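Local coordinates for EGF family domain-containing protein (Toxoplasma gondii, PDB 4Z80) that probably serves at the parasite surface as an AMA-family receptor for a RON2-type ligand, helping to form the moving junction during host-cell invasion, at residues A210-K218 against S285-G293. Residues are numbered along the deposited sequence; the frame is centred on the assembly and turned at random.
Sequences AFHGKGGHK and STGECRLLG
The ring of H217 is gripped from two directions by two residues of one segment: R290, on strand 289-291, lays its guanidinium flat over one face, while E288, just ahead of the strand, holds the edge. The stack is close, 3.7 Å between centres with planes 9° apart, and R290 NH1 sits over the middle of the imidazole; a bend at chi2 (86°) helps bring the guanidinium there. At the edge, H217 NE2 donates to E288 OE2 over 2.8 Å, nearly straight and on the syn side of the carboxylate. The same oxygen takes a second bond, 2.9 Å from K214 N, which arrives from above the carboxylate plane. The carboxylate would tend to favour a protonated H217 and the stacked guanidinium to oppose it. A water links E288 OE1 to G215 O.

K214 runs antiparallel to the E288 side chain, its aliphatic part against CB and CG, and its NZ donates a 2.9 Å hydrogen bond to T286 O, in the carbonyl plane. T286 OG1 accepts from E288 N, an ST turn. Further along, G213 N bonds to C289 O at 2.9 Å, and L291 CB makes a CH-pi contact with one face of H212, 3.8 Å from the centroid. Across the other face, a second water joins H212 O to R290 NE.

Y154 O accepts from H212 NE2 and K118 O from R290 NH1. Residues 212-214, between strands 207-208 and 218-219, run beside 288-291 at the edge of a four-stranded antiparallel sheet in the AMA1-family (PAN clan) region; helix 252-262 touches H212, L291 and C289, the last disulfide-bonded to C255.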
loop_
_atom_site.group_PDB
_atom_site.type_symbol
_atom_site.label_atom_id
_atom_site.label_comp_id
_atom_site.label_asym_id
_atom_site.label_seq_id
_atom_site.Cartn_x
_atom_site.Cartn_y
_atom_site.Cartn_z
ATOM N N ALA A 210 16.624 -8.512 0.645
ATOM C CA ALA A 210 15.806 -7.387 1.092
ATOM C C ALA A 210 14.579 -7.934 1.793
ATOM O O ALA A 210 14.169 -9.059 1.519
ATOM C CB ALA A 210 15.399 -6.524 -0.076
ATOM N N PHE A 211 13.985 -7.150 2.691
ATOM C CA PHE A 211 12.726 -7.568 3.311
ATOM C C PHE A 211 11.529 -7.422 2.359
ATOM O O PHE A 211 10.472 -8.000 2.608
ATOM C CB PHE A 211 12.440 -6.769 4.584
ATOM C CG PHE A 211 13.378 -7.055 5.736
ATOM C CD1 PHE A 211 14.241 -8.148 5.733
ATOM C CD2 PHE A 211 13.385 -6.219 6.839
ATOM C CE1 PHE A 211 15.080 -8.385 6.815
ATOM C CE2 PHE A 211 14.225 -6.452 7.912
ATOM C CZ PHE A 211 15.071 -7.533 7.899
ATOM N N HIS A 212 11.694 -6.643 1.292
ATOM C CA HIS A 212 10.638 -6.398 0.313
ATOM C C HIS A 212 11.262 -5.885 -0.979
ATOM O O HIS A 212 12.392 -5.398 -0.975
ATOM C CB HIS A 212 9.627 -5.385 0.852
ATOM C CG HIS A 212 10.203 -4.022 1.052
ATOM N ND1 HIS A 212 9.907 -2.961 0.223
ATOM C CD2 HIS A 212 11.080 -3.554 1.969
ATOM C CE1 HIS A 212 10.565 -1.890 0.634
ATOM N NE2 HIS A 212 11.289 -2.224 1.689
ATOM N N GLY A 213 10.522 -5.994 -2.079
ATOM C CA GLY A 213 10.990 -5.532 -3.372
ATOM C C GLY A 213 11.754 -6.585 -4.142
ATOM O O GLY A 213 12.129 -7.619 -3.592
ATOM N N LYS A 214 11.977 -6.312 -5.423
ATOM C CA LYS A 214 12.679 -7.241 -6.302
ATOM C C LYS A 214 14.007 -6.673 -6.795
ATOM O O LYS A 214 14.656 -7.260 -7.667
ATOM C CB LYS A 214 11.783 -7.619 -7.479
ATOM C CG LYS A 214 10.646 -8.546 -7.052
ATOM C CD LYS A 214 10.051 -9.315 -8.207
ATOM C CE LYS A 214 9.142 -10.419 -7.701
ATOM N NZ LYS A 214 8.657 -11.295 -8.793
ATOM N N GLY A 215 14.416 -5.544 -6.219
ATOM C CA GLY A 215 15.737 -4.988 -6.455
ATOM C C GLY A 215 15.783 -3.924 -7.530
ATOM O O GLY A 215 14.841 -3.763 -8.316
ATOM N N GLY A 216 16.887 -3.186 -7.553
ATOM C CA GLY A 216 17.162 -2.241 -8.619
ATOM C C GLY A 216 16.844 -0.806 -8.261
ATOM O O GLY A 216 16.938 0.069 -9.117
ATOM N N HIS A 217 16.494 -0.562 -7.001
ATOM C CA HIS A 217 16.011 0.753 -6.575
ATOM C C HIS A 217 17.070 1.546 -5.823
ATOM O O HIS A 217 18.011 0.973 -5.276
ATOM C CB HIS A 217 14.777 0.597 -5.686
ATOM C CG HIS A 217 13.726 -0.291 -6.266
ATOM N ND1 HIS A 217 13.053 0.019 -7.430
ATOM C CD2 HIS A 217 13.234 -1.483 -5.853
ATOM C CE1 HIS A 217 12.191 -0.946 -7.704
ATOM N NE2 HIS A 217 12.280 -1.866 -6.761
ATOM N N LYS A 218 16.908 2.867 -5.787
ATOM C CA LYS A 218 17.799 3.727 -5.024
ATOM C C LYS A 218 17.433 3.687 -3.548
ATOM O O LYS A 218 16.312 4.038 -3.169
ATOM C CB LYS A 218 17.739 5.164 -5.556
ATOM C CG LYS A 218 18.293 5.301 -6.967
ATOM C CD LYS A 218 17.934 6.643 -7.596
ATOM C CE LYS A 218 18.058 6.603 -9.119
ATOM N NZ LYS A 218 17.093 5.643 -9.737
ATOM N N SER A 285 2.158 -7.008 -13.123
ATOM C CA SER A 285 2.868 -7.556 -14.271
ATOM C C SER A 285 4.151 -8.277 -13.845
ATOM O O SER A 285 4.517 -9.281 -14.454
ATOM C CB SER A 285 3.175 -6.457 -15.288
ATOM O OG SER A 285 4.112 -5.529 -14.787
ATOM N N THR A 286 4.810 -7.795 -12.793
ATOM C CA THR A 286 6.097 -8.360 -12.376
ATOM C C THR A 286 6.023 -9.168 -11.082
ATOM O O THR A 286 6.948 -9.924 -10.764
ATOM C CB THR A 286 7.144 -7.261 -12.182
ATOM O OG1 THR A 286 6.780 -6.447 -11.056
ATOM C CG2 THR A 286 7.255 -6.394 -13.429
ATOM N N GLY A 287 4.943 -8.996 -10.329
ATOM C CA GLY A 287 4.803 -9.624 -9.030
ATOM C C GLY A 287 5.552 -8.916 -7.910
ATOM O O GLY A 287 5.565 -9.393 -6.778
ATOM N N GLU A 288 6.157 -7.768 -8.192
ATOM C CA GLU A 288 6.896 -7.073 -7.149
ATOM C C GLU A 288 5.966 -6.485 -6.083
ATOM O O GLU A 288 4.982 -5.803 -6.406
ATOM C CB GLU A 288 7.769 -5.967 -7.736
ATOM C CG GLU A 288 8.573 -5.248 -6.663
ATOM C CD GLU A 288 9.659 -4.360 -7.220
ATOM O OE1 GLU A 288 9.599 -4.018 -8.422
ATOM O OE2 GLU A 288 10.577 -4.008 -6.456
ATOM N N CYS A 289 6.295 -6.752 -4.822
ATOM C CA CYS A 289 5.623 -6.159 -3.667
ATOM C C CYS A 289 6.609 -5.220 -2.982
ATOM O O CYS A 289 7.647 -5.663 -2.490
ATOM C CB CYS A 289 5.134 -7.244 -2.698
ATOM S SG CYS A 289 4.368 -6.649 -1.175
ATOM N N ARG A 290 6.291 -3.929 -2.956
ATOM C CA ARG A 290 7.179 -2.921 -2.374
ATOM C C ARG A 290 6.473 -2.211 -1.225
ATOM O O ARG A 290 5.432 -1.595 -1.423
ATOM C CB ARG A 290 7.612 -1.910 -3.432
ATOM C CG ARG A 290 8.807 -1.079 -3.024
ATOM C CD ARG A 290 10.109 -1.807 -3.373
ATOM N NE ARG A 290 11.279 -1.076 -2.896
ATOM C CZ ARG A 290 11.733 0.044 -3.450
ATOM N NH1 ARG A 290 11.104 0.565 -4.496
ATOM N NH2 ARG A 290 12.801 0.649 -2.957
ATOM N N LEU A 291 7.031 -2.317 -0.024
ATOM C CA LEU A 291 6.498 -1.618 1.139
ATOM C C LEU A 291 6.778 -0.127 1.013
ATOM O O LEU A 291 7.849 0.261 0.550
ATOM C CB LEU A 291 7.121 -2.158 2.425
ATOM C CG LEU A 291 6.913 -3.651 2.693
ATOM C CD1 LEU A 291 7.658 -4.041 3.953
ATOM C CD2 LEU A 291 5.449 -4.023 2.803
ATOM N N LEU A 292 5.801 0.690 1.406
ATOM C CA LEU A 292 5.965 2.141 1.465
ATOM C C LEU A 292 6.236 2.547 2.906
ATOM O O LEU A 292 5.660 1.992 3.846
ATOM C CB LEU A 292 4.731 2.861 0.938
ATOM C CG LEU A 292 4.293 2.509 -0.484
ATOM C CD1 LEU A 292 3.005 3.252 -0.833
ATOM C CD2 LEU A 292 5.376 2.827 -1.493
ATOM N N GLY A 293 7.101 3.539 3.089
ATOM C CA GLY A 293 7.488 3.958 4.422
ATOM C C GLY A 293 6.552 4.976 5.052
ATOM O O GLY A 293 6.616 5.235 6.247
HETATM O O HOH W 1 13.212 -2.763 -1.466
HETATM O O HOH W 2 12.451 -4.421 -9.344
#